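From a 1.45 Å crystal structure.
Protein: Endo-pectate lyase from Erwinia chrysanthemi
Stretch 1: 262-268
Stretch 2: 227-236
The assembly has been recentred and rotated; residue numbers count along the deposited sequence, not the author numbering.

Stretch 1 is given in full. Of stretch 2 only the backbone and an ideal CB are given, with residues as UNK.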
# COMPACT_ATOMS: atom_id res chain seq x y z
N GLY A 262 5.95 22.00 6.84
CA GLY A 262 5.77 21.42 5.52
C GLY A 262 6.71 22.03 4.50
O GLY A 262 7.71 22.64 4.88
N PRO A 263 6.42 21.89 3.20
CA PRO A 263 5.24 21.19 2.68
C PRO A 263 5.45 19.69 2.56
O PRO A 263 6.58 19.22 2.43
CB PRO A 263 5.06 21.82 1.31
CG PRO A 263 6.48 22.04 0.87
CD PRO A 263 7.15 22.58 2.12
N ARG A 264 4.36 18.94 2.64
CA ARG A 264 4.41 17.49 2.46
C ARG A 264 3.49 17.19 1.28
O ARG A 264 2.40 17.76 1.16
CB ARG A 264 3.93 16.76 3.71
CG ARG A 264 4.80 17.06 4.91
CD ARG A 264 4.48 16.14 6.06
NE ARG A 264 5.33 16.40 7.21
CZ ARG A 264 4.90 16.93 8.35
NH1 ARG A 264 3.63 17.28 8.50
NH2 ARG A 264 5.74 17.08 9.37
N PHE A 265 3.93 16.30 0.40
CA PHE A 265 3.16 15.99 -0.79
C PHE A 265 2.75 14.55 -0.91
O PHE A 265 3.47 13.64 -0.50
CB PHE A 265 3.96 16.36 -2.04
CG PHE A 265 4.42 17.78 -2.06
CD1 PHE A 265 5.74 18.10 -1.78
CD2 PHE A 265 3.53 18.81 -2.37
CE1 PHE A 265 6.17 19.43 -1.81
CE2 PHE A 265 3.95 20.13 -2.40
CZ PHE A 265 5.28 20.44 -2.13
N LEU A 266 1.57 14.35 -1.48
CA LEU A 266 1.07 13.01 -1.75
C LEU A 266 0.74 12.97 -3.24
O LEU A 266 0.10 13.88 -3.77
CB LEU A 266 -0.19 12.71 -0.94
CG LEU A 266 -0.92 11.43 -1.38
CD1 LEU A 266 -0.07 10.21 -1.01
CD2 LEU A 266 -2.29 11.35 -0.73
N THR A 267 1.19 11.92 -3.91
CA THR A 267 0.90 11.72 -5.33
C THR A 267 0.32 10.32 -5.46
O THR A 267 1.04 9.34 -5.31
CB THR A 267 2.16 11.79 -6.20
OG1 THR A 267 2.78 13.07 -6.05
CG2 THR A 267 1.79 11.58 -7.68
N VAL A 268 -0.99 10.24 -5.71
CA VAL A 268 -1.64 8.95 -5.91
C VAL A 268 -2.02 8.85 -7.39
O VAL A 268 -2.71 9.73 -7.91
CB VAL A 268 -2.93 8.81 -5.07
CG1 VAL A 268 -3.63 7.48 -5.41
CG2 VAL A 268 -2.61 8.85 -3.60
N UNK A 227 2.12 7.27 7.02
CA UNK A 227 2.41 8.41 7.88
C UNK A 227 3.54 9.20 7.20
O UNK A 227 4.48 8.61 6.69
CB UNK A 227 2.80 7.97 9.29
N UNK A 228 3.43 10.52 7.19
CA UNK A 228 4.42 11.34 6.51
C UNK A 228 4.89 12.45 7.44
O UNK A 228 4.11 13.36 7.78
CB UNK A 228 3.85 11.92 5.22
N UNK A 229 6.15 12.35 7.86
CA UNK A 229 6.76 13.29 8.81
C UNK A 229 7.79 14.25 8.26
O UNK A 229 7.93 15.37 8.75
CB UNK A 229 7.42 12.49 9.94
N UNK A 230 8.57 13.82 7.27
CA UNK A 230 9.58 14.72 6.73
C UNK A 230 8.92 15.85 5.95
O UNK A 230 7.72 15.80 5.67
CB UNK A 230 10.56 13.96 5.84
N UNK A 231 9.71 16.87 5.62
CA UNK A 231 9.22 18.03 4.86
C UNK A 231 9.94 18.11 3.52
O UNK A 231 11.01 17.52 3.34
CB UNK A 231 9.42 19.33 5.65
N UNK A 232 9.36 18.86 2.58
CA UNK A 232 9.92 19.03 1.24
C UNK A 232 10.07 17.61 0.69
O UNK A 232 11.07 17.28 0.04
CB UNK A 232 11.25 19.79 1.25
N UNK A 233 9.06 16.79 0.94
CA UNK A 233 9.09 15.39 0.56
C UNK A 233 7.76 14.89 0.01
O UNK A 233 6.71 15.49 0.26
CB UNK A 233 9.50 14.54 1.76
N UNK A 234 7.82 13.76 -0.67
CA UNK A 234 6.65 13.20 -1.33
C UNK A 234 6.42 11.73 -1.07
O UNK A 234 7.37 10.95 -1.01
CB UNK A 234 6.77 13.42 -2.84
N UNK A 235 5.15 11.35 -0.91
CA UNK A 235 4.77 9.95 -0.79
C UNK A 235 4.00 9.68 -2.09
O UNK A 235 3.07 10.41 -2.44
CB UNK A 235 3.95 9.66 0.47
N UNK A 236 4.43 8.65 -2.81
CA UNK A 236 3.84 8.27 -4.10
C UNK A 236 3.16 6.91 -3.96
O UNK A 236 3.73 5.99 -3.37
CB UNK A 236 4.90 8.23 -5.20

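Two strands run parallel here, and the backbone sets most of the rules before any side chain is chosen. At position 227 the CA-to-CB bond points away and stretch 1 offers nothing nearby, so many residues would serve; it is Gln227.

Position 228 points toward stretch 1, its ideal CB 4.3 Å from Arg264 CD. An aliphatic arm lies alongside, and a flat or medium-sized group could pack on it. The residue is His228: Arg264 CB sits 4.0 Å from the centroid of its ring, over the face, while Phe265 O lies at the ring edge, 3.4 Å from His228 CE1.

Positions 229 and 230 turn their CB atoms away, and what matters is their carbonyls, which meet the arginine. Arg264 NH2 donates to O of 229 at 2.8 Å and Arg264 NE to O of 230 at 2.9 Å. Since backbone does this work, small or polar residues suit both; they are Asn229 and Ser230.

At 231 the bond points sideways, with the ideal CB 3.8 Å from Gly262 O. A long chain that can lay its methylenes here and leave would fit. Lys231 does so, its end leading away.

Position 232 has phi/psi of 56/42, a left-handed conformation that favours Gly, Asn or Asp. Its N donates to Pro263 O at 2.8 Å. The residue is Asn232, whose side chain, although CB starts away, bends back: OD1 lies 3.6 Å from Pro263 CD, and one water donates to both Asn232 OD1 and Gly262 O, at 3.0 Å each.

Position 233 finds no atom of stretch 1 close to its ideal CB, while its O accepts from Phe265 N at 2.9 Å. A small residue is enough. Ser233 shares a 2.8 Å hydrogen bond between its OG and His228 NE2, helping to hold that ring.

Position 234 shares a sheet face with Phe265 and Thr267, its ideal CB 4.0 Å from Phe265 O. Beta-branched residues suit such a strand. In Thr234, OG1 lies 3.8 Å from Phe265 CB and CG2 3.7 Å from Thr267 OG1.

Position 235 is on the other face, with Leu266, and is pinned twice: its N donates to Phe265 O at 2.9 Å, its O accepts from Thr267 N at 2.8 Å. Val, Ile or Thr would fit; Thr235 places CB 4.2 Å from Leu266 CD1.

Position 236 pairs with Thr267, whose O is 4.0 Å from the ideal CB. Again a branched residue fits, and Val236 brings CG2 4.3 Å from Thr267 CB.

Stretch 2 227-236: QHNSKNSTTV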
# COMPACT_ATOMS: atom_id res chain seq x y z
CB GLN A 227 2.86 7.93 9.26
CG GLN A 227 3.25 9.03 10.24
CD GLN A 227 2.10 9.96 10.59
OE1 GLN A 227 0.93 9.60 10.49
NE2 GLN A 227 2.44 11.16 11.03
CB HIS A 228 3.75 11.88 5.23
CG HIS A 228 4.68 12.51 4.25
ND1 HIS A 228 4.38 12.57 2.91
CD2 HIS A 228 5.84 13.20 4.41
CE1 HIS A 228 5.32 13.27 2.28
NE2 HIS A 228 6.21 13.67 3.17
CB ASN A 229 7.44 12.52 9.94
CG ASN A 229 6.51 11.57 10.67
OD1 ASN A 229 6.91 10.46 11.04
ND2 ASN A 229 5.28 12.00 10.90
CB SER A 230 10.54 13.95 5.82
OG SER A 230 9.83 13.31 4.78
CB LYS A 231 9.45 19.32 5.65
CG LYS A 231 8.92 19.29 7.07
CD LYS A 231 9.39 20.49 7.87
CE LYS A 231 9.06 20.33 9.35
NZ LYS A 231 9.78 21.32 10.18
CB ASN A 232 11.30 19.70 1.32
CG ASN A 232 11.28 20.97 2.16
OD1 ASN A 232 10.64 21.95 1.80
ND2 ASN A 232 11.97 20.95 3.28
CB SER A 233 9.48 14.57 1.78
OG SER A 233 8.65 14.91 2.87
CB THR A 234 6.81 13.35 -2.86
OG1 THR A 234 7.19 14.70 -3.17
CG2 THR A 234 5.51 13.00 -3.60
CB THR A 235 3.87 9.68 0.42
OG1 THR A 235 4.62 9.91 1.62
CG2 THR A 235 3.39 8.23 0.41
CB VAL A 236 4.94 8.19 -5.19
CG1 VAL A 236 4.33 7.84 -6.55
CG2 VAL A 236 5.69 9.52 -5.26
O HOH W 1 9.78 24.28 3.53
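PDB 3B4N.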